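Side-chain contacts in fumarate lyase (Mesorhizobium sp., PDB 3C8T), which belongs to the mostly helical fumarate lyase family, whose members typically form four-chain assemblies built around a core of long helices: residues Val158-Lys163 with Leu346-Asp351; Ala165-Ala170 with Ala249-Ile254; Ile254-Thr257 with Glu262-Glu265; Pro283-Leu288 with Leu336-Phe341. One frame throughout, in Å; residues are numbered along the deposited sequence.

Contact 1: Val158-Lys163 with Leu346-Asp351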
# COMPACT_ATOMS: atom_id res chain seq x y z
N VAL A 158 -33.47 -10.01 -8.21
CA VAL A 158 -32.95 -9.12 -9.29
C VAL A 158 -32.94 -9.94 -10.60
O VAL A 158 -33.44 -11.05 -10.61
CB VAL A 158 -31.51 -8.54 -8.97
CG1 VAL A 158 -31.52 -7.68 -7.69
CG2 VAL A 158 -30.44 -9.64 -8.93
N THR A 159 -32.43 -9.40 -11.70
CA THR A 159 -32.18 -10.26 -12.87
C THR A 159 -30.70 -10.27 -13.12
O THR A 159 -30.00 -9.37 -12.64
CB THR A 159 -32.92 -9.80 -14.15
OG1 THR A 159 -32.50 -8.49 -14.48
CG2 THR A 159 -34.43 -9.80 -13.94
N PHE A 160 -30.20 -11.29 -13.82
CA PHE A 160 -28.81 -11.35 -14.14
C PHE A 160 -28.41 -10.20 -15.11
O PHE A 160 -27.31 -9.67 -15.02
CB PHE A 160 -28.40 -12.71 -14.68
CG PHE A 160 -26.94 -12.77 -15.07
CD1 PHE A 160 -25.94 -12.73 -14.09
CD2 PHE A 160 -26.56 -12.78 -16.41
CE1 PHE A 160 -24.60 -12.73 -14.42
CE2 PHE A 160 -25.20 -12.78 -16.77
CZ PHE A 160 -24.21 -12.75 -15.76
N GLY A 161 -29.29 -9.81 -16.03
CA GLY A 161 -29.00 -8.67 -16.92
C GLY A 161 -28.84 -7.40 -16.10
O GLY A 161 -28.03 -6.54 -16.43
N TYR A 162 -29.63 -7.27 -15.03
CA TYR A 162 -29.48 -6.16 -14.11
C TYR A 162 -28.05 -6.12 -13.52
O TYR A 162 -27.38 -5.07 -13.62
CB TYR A 162 -30.58 -6.13 -13.03
CG TYR A 162 -30.21 -5.19 -11.87
CD1 TYR A 162 -30.55 -3.85 -11.89
CD2 TYR A 162 -29.46 -5.68 -10.77
CE1 TYR A 162 -30.16 -3.00 -10.84
CE2 TYR A 162 -29.07 -4.87 -9.72
CZ TYR A 162 -29.41 -3.53 -9.76
OH TYR A 162 -29.01 -2.74 -8.70
N LYS A 163 -27.58 -7.25 -12.97
CA LYS A 163 -26.18 -7.38 -12.52
C LYS A 163 -25.17 -7.00 -13.58
O LYS A 163 -24.23 -6.29 -13.30
CB LYS A 163 -25.85 -8.81 -12.02
CG LYS A 163 -26.46 -9.15 -10.67
CD LYS A 163 -25.82 -10.46 -10.05
CE LYS A 163 -24.29 -10.33 -9.80
NZ LYS A 163 -24.05 -9.02 -9.09
N LEU A 346 -19.21 -16.31 -21.23
CA LEU A 346 -19.80 -16.70 -19.93
C LEU A 346 -21.00 -17.69 -20.09
O LEU A 346 -21.89 -17.43 -20.90
CB LEU A 346 -20.23 -15.45 -19.14
CG LEU A 346 -20.52 -15.65 -17.66
CD1 LEU A 346 -19.21 -16.03 -16.95
CD2 LEU A 346 -21.22 -14.43 -17.05
N GLN A 347 -21.00 -18.83 -19.37
CA GLN A 347 -22.14 -19.73 -19.37
C GLN A 347 -23.06 -19.28 -18.23
O GLN A 347 -22.64 -19.20 -17.09
CB GLN A 347 -21.69 -21.19 -19.17
CG GLN A 347 -20.58 -21.69 -20.15
CD GLN A 347 -19.96 -23.03 -19.70
OE1 GLN A 347 -20.65 -24.08 -19.66
NE2 GLN A 347 -18.66 -23.01 -19.34
N VAL A 348 -24.30 -18.98 -18.55
CA VAL A 348 -25.27 -18.48 -17.56
C VAL A 348 -26.30 -19.57 -17.44
O VAL A 348 -26.69 -20.12 -18.50
CB VAL A 348 -25.96 -17.18 -18.08
CG1 VAL A 348 -27.07 -16.71 -17.14
CG2 VAL A 348 -24.92 -16.05 -18.31
N PHE A 349 -26.70 -19.94 -16.21
CA PHE A 349 -27.63 -21.07 -15.96
C PHE A 349 -28.95 -20.68 -15.32
O PHE A 349 -29.11 -20.67 -14.11
CB PHE A 349 -26.95 -22.17 -15.15
CG PHE A 349 -25.67 -22.64 -15.76
CD1 PHE A 349 -25.63 -23.05 -17.10
CD2 PHE A 349 -24.48 -22.64 -15.02
CE1 PHE A 349 -24.41 -23.48 -17.68
CE2 PHE A 349 -23.27 -23.06 -15.59
CZ PHE A 349 -23.24 -23.48 -16.92
N PRO A 350 -29.91 -20.27 -16.16
CA PRO A 350 -31.16 -19.77 -15.59
C PRO A 350 -31.86 -20.79 -14.67
O PRO A 350 -32.55 -20.38 -13.72
CB PRO A 350 -31.96 -19.39 -16.82
CG PRO A 350 -30.84 -19.01 -17.84
CD PRO A 350 -29.87 -20.13 -17.62
N ASP A 351 -31.63 -22.08 -14.91
CA ASP A 351 -32.21 -23.15 -14.11
C ASP A 351 -31.69 -23.15 -12.69
O ASP A 351 -32.47 -23.18 -11.75
CB ASP A 351 -32.05 -24.55 -14.77
CG ASP A 351 -30.56 -24.93 -15.09
OD1 ASP A 351 -29.69 -24.05 -15.14
OD2 ASP A 351 -30.27 -26.13 -15.30
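F160 meets V348 and L346 through its ring alone. Its CG lies anti to the backbone N (chi1 178°), which carries the ring away from its helix toward the other segment. From CB outward, the first atom to make contact is CD2. It lies 4.0 Å from V348 CG1, with V348 CG2 slightly farther away. Next along the same side of the ring, F160 CE2 makes the tightest approach, 3.6 Å to V348 CG2. At the tip, F160 CZ meets L346 CD2 at 3.7 Å. The two aliphatic residues therefore divide the ring between them: both methyls of V348 take the near part, and one methyl of L346 takes the end. The contact is purely apolar. F160 opens its helix just after the N-cap residue T159, whose OG1 accepts from Y162 N at 3.2 Å. M146 of strand 145-150 and M353 of helix 350-357 also pack on F160. The contact thus joins the start of helix 160-185 to strand 347-348, which pairs antiparallel with strand 263-264.

Contact 2: Ala165-Ala170 with Ala249-Ile254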
# COMPACT_ATOMS: atom_id res chain seq x y z
N ALA A 165 -25.65 -5.05 -16.07
CA ALA A 165 -25.79 -3.62 -16.38
C ALA A 165 -25.04 -2.75 -15.39
O ALA A 165 -24.53 -1.68 -15.77
CB ALA A 165 -27.24 -3.20 -16.43
N VAL A 166 -25.01 -3.20 -14.13
CA VAL A 166 -24.27 -2.53 -13.07
C VAL A 166 -22.75 -2.59 -13.38
O VAL A 166 -22.06 -1.56 -13.32
CB VAL A 166 -24.62 -3.17 -11.71
CG1 VAL A 166 -23.53 -2.87 -10.62
CG2 VAL A 166 -26.00 -2.71 -11.23
N TRP A 167 -22.25 -3.78 -13.71
CA TRP A 167 -20.86 -3.97 -14.10
C TRP A 167 -20.56 -3.07 -15.31
O TRP A 167 -19.57 -2.37 -15.34
CB TRP A 167 -20.64 -5.43 -14.53
CG TRP A 167 -20.82 -6.50 -13.46
CD1 TRP A 167 -20.77 -6.34 -12.09
CD2 TRP A 167 -20.98 -7.89 -13.69
NE1 TRP A 167 -20.95 -7.56 -11.46
CE2 TRP A 167 -21.07 -8.53 -12.43
CE3 TRP A 167 -21.08 -8.68 -14.85
CZ2 TRP A 167 -21.25 -9.91 -12.30
CZ3 TRP A 167 -21.28 -10.05 -14.71
CH2 TRP A 167 -21.37 -10.65 -13.44
N LEU A 168 -21.44 -3.10 -16.31
CA LEU A 168 -21.28 -2.30 -17.48
C LEU A 168 -21.16 -0.78 -17.19
O LEU A 168 -20.35 -0.07 -17.82
CB LEU A 168 -22.46 -2.56 -18.44
CG LEU A 168 -22.56 -1.74 -19.74
CD1 LEU A 168 -21.22 -1.81 -20.62
CD2 LEU A 168 -23.82 -2.11 -20.54
N SER A 169 -21.97 -0.28 -16.24
CA SER A 169 -22.05 1.14 -15.98
C SER A 169 -20.72 1.77 -15.55
O SER A 169 -20.40 2.89 -15.96
CB SER A 169 -23.13 1.45 -14.95
OG SER A 169 -22.70 1.05 -13.66
N ALA A 170 -19.98 1.02 -14.75
CA ALA A 170 -18.60 1.33 -14.35
C ALA A 170 -17.65 1.49 -15.55
O ALA A 170 -16.81 2.41 -15.57
CB ALA A 170 -18.05 0.19 -13.40
N ALA A 249 -15.34 -10.18 -10.92
CA ALA A 249 -14.62 -11.46 -10.74
C ALA A 249 -14.99 -12.10 -9.43
O ALA A 249 -15.07 -13.31 -9.36
CB ALA A 249 -13.12 -11.28 -10.83
N MET A 250 -15.17 -11.28 -8.38
CA MET A 250 -15.67 -11.75 -7.10
C MET A 250 -17.04 -12.38 -7.31
O MET A 250 -17.30 -13.48 -6.81
CB MET A 250 -15.79 -10.62 -6.06
CG MET A 250 -14.58 -10.49 -5.14
SD MET A 250 -14.02 -12.02 -4.25
CE MET A 250 -15.00 -11.96 -2.77
N ASP A 251 -17.91 -11.64 -8.02
CA ASP A 251 -19.29 -12.07 -8.18
C ASP A 251 -19.33 -13.40 -8.93
O ASP A 251 -19.93 -14.34 -8.48
CB ASP A 251 -20.13 -11.00 -8.92
CG ASP A 251 -20.36 -9.76 -8.09
OD1 ASP A 251 -19.89 -9.71 -6.94
OD2 ASP A 251 -21.02 -8.81 -8.58
N ILE A 252 -18.66 -13.48 -10.07
CA ILE A 252 -18.65 -14.72 -10.86
C ILE A 252 -18.05 -15.92 -10.10
O ILE A 252 -18.67 -16.97 -10.05
CB ILE A 252 -17.97 -14.52 -12.24
CG1 ILE A 252 -18.89 -13.62 -13.12
CG2 ILE A 252 -17.64 -15.88 -12.92
CD1 ILE A 252 -18.15 -12.77 -14.12
N SER A 253 -16.89 -15.75 -9.47
CA SER A 253 -16.27 -16.89 -8.77
C SER A 253 -17.15 -17.38 -7.62
O SER A 253 -17.19 -18.57 -7.34
CB SER A 253 -14.83 -16.60 -8.34
OG SER A 253 -14.80 -15.63 -7.36
N ILE A 254 -17.87 -16.47 -6.97
CA ILE A 254 -18.78 -16.87 -5.89
C ILE A 254 -20.06 -17.52 -6.49
O ILE A 254 -20.53 -18.52 -6.00
CB ILE A 254 -19.13 -15.71 -4.96
CG1 ILE A 254 -17.86 -15.20 -4.22
CG2 ILE A 254 -20.32 -16.15 -4.04
CD1 ILE A 254 -18.09 -13.89 -3.33
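W167 reaches across to D251 and I252 with its indole, sent there by a CG anti to the carbonyl carbon (chi1 -64°). The tight part is polar. W167 NE1 donates to D251 OD2 at 3.1 Å, and the N-H points at the oxygen with an angle of 159°. The oxygen lies almost in the indole plane, at the ring edge. Seen from D251, the bond arrives on the anti side of OD2, 31° out of the carboxylate plane. Beside this bond the side chains run alongside in opposite senses, and W167 CZ2 comes to 3.7 Å from D251 CB. D251 OD2 is also a salt-bridge partner of K247 and K163, so several donors converge on one oxygen. That would probably stabilise its negative charge. D251 OD1 turns to another chain and accepts from F311 N of the second subunit.

The looser part is apolar. I252 does not point straight at the tryptophan, but its CG1 branch brings the end of the chain closer. W167 CH2 lies 3.9 Å from both I252 CG1 and I252 CD1. All three touching residues are buried, so this looser side is not a solvent side. L134 of helix 104-140 packs on W167, and C286 of helix 284-306 packs on I252. The contact thus bridges two long helices of the bundle, 160-185 and 229-255, where they also meet the second subunit.

Contact 3: Ile254-Thr257 with Glu262-Glu265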
# COMPACT_ATOMS: atom_id res chain seq x y z
N ILE A 254 -17.87 -16.47 -6.97
CA ILE A 254 -18.78 -16.87 -5.89
C ILE A 254 -20.06 -17.52 -6.49
O ILE A 254 -20.53 -18.52 -6.00
CB ILE A 254 -19.13 -15.71 -4.96
CG1 ILE A 254 -17.86 -15.20 -4.22
CG2 ILE A 254 -20.32 -16.15 -4.04
CD1 ILE A 254 -18.09 -13.89 -3.33
N MET A 255 -20.53 -17.02 -7.62
CA MET A 255 -21.66 -17.70 -8.26
C MET A 255 -21.27 -19.13 -8.78
O MET A 255 -22.15 -19.95 -9.06
CB MET A 255 -22.27 -16.81 -9.37
CG MET A 255 -23.04 -15.55 -8.89
SD MET A 255 -23.38 -14.39 -10.28
CE MET A 255 -24.51 -15.34 -11.17
N MET A 256 -19.96 -19.42 -8.88
CA MET A 256 -19.45 -20.78 -9.25
C MET A 256 -19.31 -21.75 -8.09
O MET A 256 -18.97 -22.93 -8.27
CB MET A 256 -18.12 -20.70 -10.03
CG MET A 256 -18.28 -20.20 -11.49
SD MET A 256 -16.72 -20.08 -12.44
CE MET A 256 -16.26 -21.79 -12.61
N THR A 257 -19.58 -21.25 -6.87
CA THR A 257 -19.66 -22.07 -5.68
C THR A 257 -20.57 -23.26 -5.97
O THR A 257 -21.63 -23.10 -6.55
CB THR A 257 -20.20 -21.23 -4.48
OG1 THR A 257 -19.33 -20.11 -4.24
CG2 THR A 257 -20.25 -22.04 -3.18
N GLU A 262 -24.54 -20.92 -10.58
CA GLU A 262 -25.37 -20.05 -11.40
C GLU A 262 -24.72 -19.63 -12.73
O GLU A 262 -25.43 -19.23 -13.64
CB GLU A 262 -25.82 -18.83 -10.63
CG GLU A 262 -26.78 -19.18 -9.54
CD GLU A 262 -27.14 -18.00 -8.67
OE1 GLU A 262 -26.50 -16.92 -8.85
OE2 GLU A 262 -28.04 -18.15 -7.81
N VAL A 263 -23.39 -19.74 -12.81
CA VAL A 263 -22.60 -19.47 -14.01
C VAL A 263 -21.34 -20.35 -14.06
O VAL A 263 -21.00 -21.03 -13.09
CB VAL A 263 -22.12 -17.96 -14.14
CG1 VAL A 263 -23.30 -16.97 -14.17
CG2 VAL A 263 -21.08 -17.60 -13.07
N ALA A 264 -20.65 -20.31 -15.20
CA ALA A 264 -19.39 -20.97 -15.39
C ALA A 264 -18.59 -20.20 -16.44
O ALA A 264 -19.16 -19.61 -17.39
CB ALA A 264 -19.61 -22.49 -15.83
N GLU A 265 -17.28 -20.18 -16.25
CA GLU A 265 -16.33 -19.53 -17.14
C GLU A 265 -16.32 -20.35 -18.41
O GLU A 265 -16.62 -21.52 -18.35
CB GLU A 265 -14.91 -19.57 -16.53
CG GLU A 265 -14.66 -18.54 -15.38
CD GLU A 265 -13.15 -18.30 -15.07
OE1 GLU A 265 -12.26 -18.90 -15.76
OE2 GLU A 265 -12.87 -17.48 -14.16
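E262 and E265 bring the flat groups of this contact, two carboxylates, and a methionine meets each side chain. The E262 carboxylate presents OE1 to M255 CE at 3.4 Å, and the two side chains cross at about a right angle. Its other oxygen, OE2, is in a salt bridge with R149 and accepts from N356. The E265 carboxylate is turned elsewhere: its oxygens accept from S285 N and C286 N, at the start of helix 284-306. M256 touches E265 nearer its backbone, where M256 SD lies 3.9 Å from E265 CG.

The backbones are tied by one bond. E262 N donates to M255 O at 3.0 Å, with the donor tilted 22° from the carbonyl plane. Around it the methionines close on V263. M255 bends at its last torsion (chi3 68°), which turns CE to within 3.6 Å of V263 CG1. M256 CG sits 3.3 Å from V263 O. The end of the first segment is held by T257, whose OG1 and N both donate to I254 O; the OG1 bond is 2.7 Å long and lies on a lone pair of that carbonyl.

The arrangement folds the chain back at the end of helix 229-255 onto strand 263-264. M353 of helix 350-357 and M146 of strand 145-150 cover M255 and E262, and L152 of the third subunit packs on I254 and T257.

Contact 4: Pro283-Leu288 with Leu336-Phe341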
# COMPACT_ATOMS: atom_id res chain seq x y z
N PRO A 283 -12.06 -21.18 -11.38
CA PRO A 283 -12.34 -19.94 -12.10
C PRO A 283 -11.03 -19.18 -12.40
O PRO A 283 -10.69 -18.21 -11.72
CB PRO A 283 -13.30 -19.17 -11.17
CG PRO A 283 -12.95 -19.69 -9.80
CD PRO A 283 -12.50 -21.12 -9.97
N VAL A 284 -10.32 -19.64 -13.43
CA VAL A 284 -8.97 -19.19 -13.70
C VAL A 284 -8.94 -17.74 -14.14
O VAL A 284 -8.01 -17.01 -13.81
CB VAL A 284 -8.21 -20.14 -14.66
CG1 VAL A 284 -8.84 -20.13 -16.08
CG2 VAL A 284 -6.72 -19.77 -14.73
N SER A 285 -9.96 -17.29 -14.88
CA SER A 285 -9.96 -15.89 -15.29
C SER A 285 -10.15 -15.00 -14.07
O SER A 285 -9.45 -14.00 -13.93
CB SER A 285 -10.95 -15.59 -16.42
OG SER A 285 -10.46 -16.20 -17.62
N CYS A 286 -11.03 -15.43 -13.15
CA CYS A 286 -11.31 -14.70 -11.91
C CYS A 286 -10.05 -14.68 -11.03
O CYS A 286 -9.71 -13.63 -10.47
CB CYS A 286 -12.45 -15.33 -11.14
SG CYS A 286 -14.08 -15.19 -11.93
N GLU A 287 -9.37 -15.83 -10.93
CA GLU A 287 -8.09 -15.87 -10.22
C GLU A 287 -7.13 -14.81 -10.75
O GLU A 287 -6.64 -14.02 -9.99
CB GLU A 287 -7.44 -17.24 -10.33
CG GLU A 287 -6.01 -17.30 -9.91
CD GLU A 287 -5.28 -18.50 -10.49
OE1 GLU A 287 -5.91 -19.55 -10.69
OE2 GLU A 287 -4.05 -18.42 -10.70
N LEU A 288 -6.92 -14.77 -12.06
CA LEU A 288 -5.92 -13.87 -12.65
C LEU A 288 -6.33 -12.40 -12.46
O LEU A 288 -5.50 -11.56 -12.16
CB LEU A 288 -5.72 -14.18 -14.15
CG LEU A 288 -5.16 -15.59 -14.43
CD1 LEU A 288 -5.28 -15.95 -15.90
CD2 LEU A 288 -3.73 -15.63 -14.02
N LEU A 336 -7.82 -7.23 -18.31
CA LEU A 336 -8.88 -6.86 -19.30
C LEU A 336 -9.07 -7.91 -20.36
O LEU A 336 -10.20 -8.20 -20.72
CB LEU A 336 -8.65 -5.52 -19.98
CG LEU A 336 -8.96 -4.29 -19.15
CD1 LEU A 336 -8.05 -3.19 -19.65
CD2 LEU A 336 -10.47 -3.90 -19.12
N TYR A 337 -7.99 -8.50 -20.84
CA TYR A 337 -8.14 -9.57 -21.83
C TYR A 337 -8.83 -10.82 -21.24
O TYR A 337 -9.68 -11.46 -21.89
CB TYR A 337 -6.82 -9.95 -22.57
CG TYR A 337 -7.09 -11.18 -23.39
CD1 TYR A 337 -6.69 -12.45 -22.92
CD2 TYR A 337 -7.89 -11.11 -24.56
CE1 TYR A 337 -7.04 -13.62 -23.63
CE2 TYR A 337 -8.22 -12.27 -25.28
CZ TYR A 337 -7.80 -13.51 -24.81
OH TYR A 337 -8.14 -14.65 -25.48
N GLN A 338 -8.46 -11.17 -20.02
CA GLN A 338 -9.11 -12.29 -19.31
C GLN A 338 -10.61 -12.03 -19.15
O GLN A 338 -11.41 -12.92 -19.36
CB GLN A 338 -8.48 -12.55 -17.94
CG GLN A 338 -7.10 -13.17 -18.01
CD GLN A 338 -7.09 -14.45 -18.84
OE1 GLN A 338 -7.96 -15.30 -18.68
NE2 GLN A 338 -6.13 -14.58 -19.74
N ALA A 339 -10.98 -10.78 -18.82
CA ALA A 339 -12.41 -10.38 -18.72
C ALA A 339 -13.15 -10.41 -20.05
O ALA A 339 -14.29 -10.90 -20.09
CB ALA A 339 -12.55 -9.04 -18.07
N GLU A 340 -12.54 -9.89 -21.13
CA GLU A 340 -13.09 -10.02 -22.51
C GLU A 340 -13.46 -11.49 -22.83
O GLU A 340 -14.53 -11.79 -23.32
CB GLU A 340 -12.07 -9.59 -23.59
CG GLU A 340 -11.78 -8.12 -23.80
CD GLU A 340 -10.68 -7.90 -24.86
OE1 GLU A 340 -11.00 -8.01 -26.07
OE2 GLU A 340 -9.52 -7.61 -24.50
N PHE A 341 -12.52 -12.38 -22.58
CA PHE A 341 -12.67 -13.79 -22.87
C PHE A 341 -13.76 -14.44 -22.02
O PHE A 341 -14.62 -15.13 -22.54
CB PHE A 341 -11.33 -14.48 -22.62
CG PHE A 341 -11.40 -15.97 -22.75
CD1 PHE A 341 -11.42 -16.57 -24.01
CD2 PHE A 341 -11.41 -16.77 -21.62
CE1 PHE A 341 -11.49 -17.96 -24.15
CE2 PHE A 341 -11.48 -18.16 -21.75
CZ PHE A 341 -11.53 -18.76 -23.02
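S285 and Q338 face each other where segments 284-288 and 336-341 run nearly antiparallel, their axes 9.2 Å apart at closest and 156° apart in direction. The pair also marks the closest approach of the two backbones, with S285 CA 5.5 Å from Q338 CA. The central bond joins their side chains. S285 OG donates to Q338 OE1 at 2.9 Å. The hydroxyl lies in the plane of the amide carbonyl and meets it at a C=O...donor angle of 152°. Q338 bends at its second torsion (chi2 -54°), which folds the amide back toward the serine instead of letting it run straight out.

L288 lies one turn farther along from S285 and packs obliquely against the same glutamine. Its CD1 is 3.8 Å from Q338 CD and 3.9 Å from Q338 CG. One methyl thus rests on the amide carbon while the serine binds the amide oxygen. F341 adds a marginal contact at the other end: its ring edge puts CD2 4.2 Å from S285 OG. S285, L288 and Q338 are buried, whereas F341 is exposed.

R10 from a loop also touches Q338, and H319 of the fourth subunit packs on L288. The contact joins the beginning of helix 284-306 to the later part of helix 315-344, beside helix 229-255, where L245 packs on A339.

How the contacts relate
Contact 1 closes a long loop of chain in which contacts 2, 3 and 4 are nested. Contacts 1 and 2 share helix 160-185, with centres 11 Å apart, and F160 CE1 touches W167 CH2 at 4.0 Å. Contacts 1 and 3 meet in the two-stranded sheet, where Q347 N lies 2.8 Å from A264 O. Contacts 2 and 3 share I254. Contact 4 touches contact 2 through C286 SG, 3.3 Å from A249 O. E265 ties contact 3 to contact 4, with E265 OE1 2.9 Å from S285 N and E265 OE2 2.9 Å from C286 N. Between them residues 267-281, which in this family usually carry a mobile signature loop of the active site, are unmodelled.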